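Long-range contact in leucine aminopeptidase 1, chloroplastic (Solanum lycopersicum, PDB 5D8N), which removes N-terminal amino acids, preferably leucine, from peptides as a metal-dependent homohexameric aminopeptidase, and also acts as a protein-folding chaperone: residues Thr16-Pro22 against Ala224-Thr228. The protein carries 1 engineered substitution. Residues are numbered along the deposited sequence; the frame is centred on the assembly and turned at random.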
ATOM      1  N   THR A  16     -21.251  27.534 -15.944  1.00 29.59           N
ATOM      2  CA  THR A  16     -20.172  27.030 -15.124  1.00 28.40           C
ATOM      3  C   THR A  16     -20.619  25.873 -14.223  1.00 24.99           C
ATOM      4  O   THR A  16     -21.618  25.956 -13.508  1.00 23.45           O
ATOM      5  CB  THR A  16     -19.627  28.195 -14.294  1.00 27.98           C
ATOM      6  OG1 THR A  16     -19.129  29.186 -15.200  1.00 26.79           O
ATOM      7  CG2 THR A  16     -18.496  27.763 -13.380  1.00 29.16           C
ATOM      8  N   LEU A  17     -19.856  24.790 -14.235  1.00 24.75           N
ATOM      9  CA  LEU A  17     -20.087  23.690 -13.297  1.00 24.28           C
ATOM     10  C   LEU A  17     -19.988  24.153 -11.846  1.00 21.93           C
ATOM     11  O   LEU A  17     -19.101  24.914 -11.488  1.00 22.12           O
ATOM     12  CB  LEU A  17     -19.101  22.548 -13.547  1.00 24.79           C
ATOM     13  CG  LEU A  17     -19.257  21.322 -12.630  1.00 25.14           C
ATOM     14  CD1 LEU A  17     -18.895  20.042 -13.375  1.00 27.79           C
ATOM     15  CD2 LEU A  17     -18.411  21.456 -11.381  1.00 24.27           C
ATOM     16  N   GLY A  18     -21.007  23.842 -11.053  1.00 23.12           N
ATOM     17  CA  GLY A  18     -21.098  24.338  -9.679  1.00 22.58           C
ATOM     18  C   GLY A  18     -21.632  25.747  -9.503  1.00 21.68           C
ATOM     19  O   GLY A  18     -21.696  26.254  -8.387  1.00 21.59           O
ATOM     20  N   LEU A  19     -21.966  26.389 -10.615  1.00 23.27           N
ATOM     21  CA  LEU A  19     -22.589  27.710 -10.634  1.00 25.61           C
ATOM     22  C   LEU A  19     -21.725  28.781  -9.984  1.00 25.93           C
ATOM     23  O   LEU A  19     -22.235  29.733  -9.418  1.00 25.91           O
ATOM     24  CB  LEU A  19     -23.975  27.654  -9.972  1.00 25.00           C
ATOM     25  CG  LEU A  19     -24.926  26.672 -10.637  1.00 24.95           C
ATOM     26  CD1 LEU A  19     -26.255  26.629  -9.897  1.00 26.43           C
ATOM     27  CD2 LEU A  19     -25.132  27.043 -12.103  1.00 27.71           C
ATOM     28  N   THR A  20     -20.412  28.602 -10.054  1.00 24.44           N
ATOM     29  CA  THR A  20     -19.489  29.470  -9.378  1.00 23.49           C
ATOM     30  C   THR A  20     -19.236  30.714 -10.214  1.00 25.48           C
ATOM     31  O   THR A  20     -19.088  30.653 -11.434  1.00 25.09           O
ATOM     32  CB  THR A  20     -18.209  28.713  -9.018  1.00 22.18           C
ATOM     33  OG1 THR A  20     -18.552  27.711  -8.051  1.00 20.42           O
ATOM     34  CG2 THR A  20     -17.140  29.647  -8.443  1.00 22.16           C
ATOM     35  N   ARG A  21     -19.286  31.853  -9.543  1.00 26.70           N
ATOM     36  CA  ARG A  21     -19.086  33.135 -10.210  1.00 33.07           C
ATOM     37  C   ARG A  21     -17.939  33.872  -9.528  1.00 28.98           C
ATOM     38  O   ARG A  21     -17.994  34.199  -8.348  1.00 29.44           O
ATOM     39  CB  ARG A  21     -20.372  33.958 -10.146  1.00 39.58           C
ATOM     40  CG  ARG A  21     -20.262  35.309 -10.836  1.00 60.45           C
ATOM     41  CD  ARG A  21     -21.529  36.135 -10.643  1.00 79.22           C
ATOM     42  NE  ARG A  21     -21.472  37.453 -11.272  1.00 85.26           N
ATOM     43  CZ  ARG A  21     -22.544  38.192 -11.549  1.00 91.25           C
ATOM     44  NH1 ARG A  21     -23.759  37.765 -11.238  1.00 96.22           N
ATOM     45  NH2 ARG A  21     -22.414  39.363 -12.153  1.00 86.86           N
ATOM     46  N   PRO A  22     -16.830  34.038 -10.234  1.00 28.16           N
ATOM     47  CA  PRO A  22     -15.741  34.805  -9.608  1.00 28.62           C
ATOM     48  C   PRO A  22     -16.158  36.221  -9.226  1.00 25.91           C
ATOM     49  O   PRO A  22     -16.918  36.864  -9.950  1.00 25.33           O
ATOM     50  CB  PRO A  22     -14.666  34.876 -10.688  1.00 31.45           C
ATOM     51  CG  PRO A  22     -15.108  33.929 -11.758  1.00 38.69           C
ATOM     52  CD  PRO A  22     -16.588  33.724 -11.647  1.00 32.56           C
ATOM     53  N   ALA A 224     -10.186  24.342 -12.339  1.00 20.16           N
ATOM     54  CA  ALA A 224     -10.421  23.884 -13.702  1.00 19.38           C
ATOM     55  C   ALA A 224     -11.840  24.113 -14.216  1.00 19.94           C
ATOM     56  O   ALA A 224     -12.048  24.123 -15.428  1.00 19.22           O
ATOM     57  CB  ALA A 224     -10.050  22.422 -13.816  1.00 19.57           C
ATOM     58  N   ASN A 225     -12.821  24.246 -13.324  1.00 21.22           N
ATOM     59  CA  ASN A 225     -14.197  24.544 -13.736  1.00 22.00           C
ATOM     60  C   ASN A 225     -14.376  26.013 -14.104  1.00 22.14           C
ATOM     61  O   ASN A 225     -15.368  26.397 -14.701  1.00 23.35           O
ATOM     62  CB  ASN A 225     -15.239  24.069 -12.706  1.00 21.01           C
ATOM     63  CG  ASN A 225     -15.128  24.747 -11.359  1.00 19.21           C
ATOM     64  OD1 ASN A 225     -14.050  24.887 -10.793  1.00 19.74           O
ATOM     65  ND2 ASN A 225     -16.266  25.153 -10.823  1.00 18.41           N
ATOM     66  N   ILE A 226     -13.364  26.819 -13.832  1.00 21.78           N
ATOM     67  CA  ILE A 226     -13.367  28.239 -14.187  1.00 21.55           C
ATOM     68  C   ILE A 226     -12.353  28.522 -15.304  1.00 20.25           C
ATOM     69  O   ILE A 226     -12.692  29.096 -16.330  1.00 20.37           O
ATOM     70  CB  ILE A 226     -12.968  29.084 -12.944  1.00 22.83           C
ATOM     71  CG1 ILE A 226     -13.997  28.943 -11.827  1.00 22.37           C
ATOM     72  CG2 ILE A 226     -12.758  30.551 -13.306  1.00 25.12           C
ATOM     73  CD1 ILE A 226     -15.357  29.547 -12.106  1.00 23.35           C
ATOM     74  N   VAL A 227     -11.096  28.123 -15.126  1.00 19.27           N
ATOM     75  CA  VAL A 227     -10.123  28.213 -16.211  1.00 19.34           C
ATOM     76  C   VAL A 227     -10.062  26.911 -17.001  1.00 18.78           C
ATOM     77  O   VAL A 227      -9.341  25.979 -16.633  1.00 19.15           O
ATOM     78  CB  VAL A 227      -8.729  28.655 -15.716  1.00 21.44           C
ATOM     79  CG1 VAL A 227      -7.690  28.597 -16.841  1.00 23.54           C
ATOM     80  CG2 VAL A 227      -8.793  30.100 -15.228  1.00 24.51           C
ATOM     81  N   THR A 228     -10.969  26.823 -17.963  1.00 19.07           N
ATOM     82  CA  THR A 228     -11.006  25.791 -18.973  1.00 19.93           C
ATOM     83  C   THR A 228     -10.073  26.167 -20.108  1.00 19.50           C
ATOM     84  O   THR A 228      -9.507  27.246 -20.100  1.00 20.71           O
ATOM     85  CB  THR A 228     -12.419  25.707 -19.554  1.00 22.60           C
ATOM     86  OG1 THR A 228     -12.772  26.980 -20.088  1.00 20.50           O
ATOM     87  CG2 THR A 228     -13.430  25.333 -18.462  1.00 23.42           C
TER
HETATM   88  O   HOH W   1     -16.634  28.398 -16.685  1.00 35.19           O
HETATM   89  O   HOH W   2     -17.271  24.654 -15.822  1.00 19.97           O
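The side-chain amide of Asn-225 reaches across to the backbone of Leu-17: ND2 donates to Leu-17 O over 2.9 Å, with an N-H...O angle of 155°. That oxygen lies almost in the plane of the amide, whereas the nitrogen comes in tilted from the carbonyl plane of Leu-17. With CG set between the backbone N and the carbonyl carbon (chi1 63°), the amide is turned so that an N-H points at Leu-17 O.

Next along the chain, the CD1 methyl of Ile-226 meets Thr-16 CG2 at 3.8 Å, sits 4.1 Å from Thr-20 CG2, and has Pro-22 CD at the looser margin. Asn-225 O accepts from two waters: one also bonds Thr-16 OG1, and the other, 2.8 Å from Asn-225 O, accepts from Leu-17 N.

Residues 16-19 form a type II beta turn, closed by Leu-19 N to Thr-16 O (2.9 Å), with Gly-18 at its positive-phi position; the carbonyl gripped by Asn-225 is that of the turn's central peptide.

A second subunit of the hexamer backs this turn. Its Ile-370 O accepts from both Asn-225 ND2 and Thr-20 OG1, so an alanine in place of Asn-225 would probably leave Leu-17 O without this donor and take one of the two from Ile-370 O.

Phe-176 packs on Pro-22 and Ile-226, while Thr-228 OG1 caps Val-231 N, starting helix 229-242.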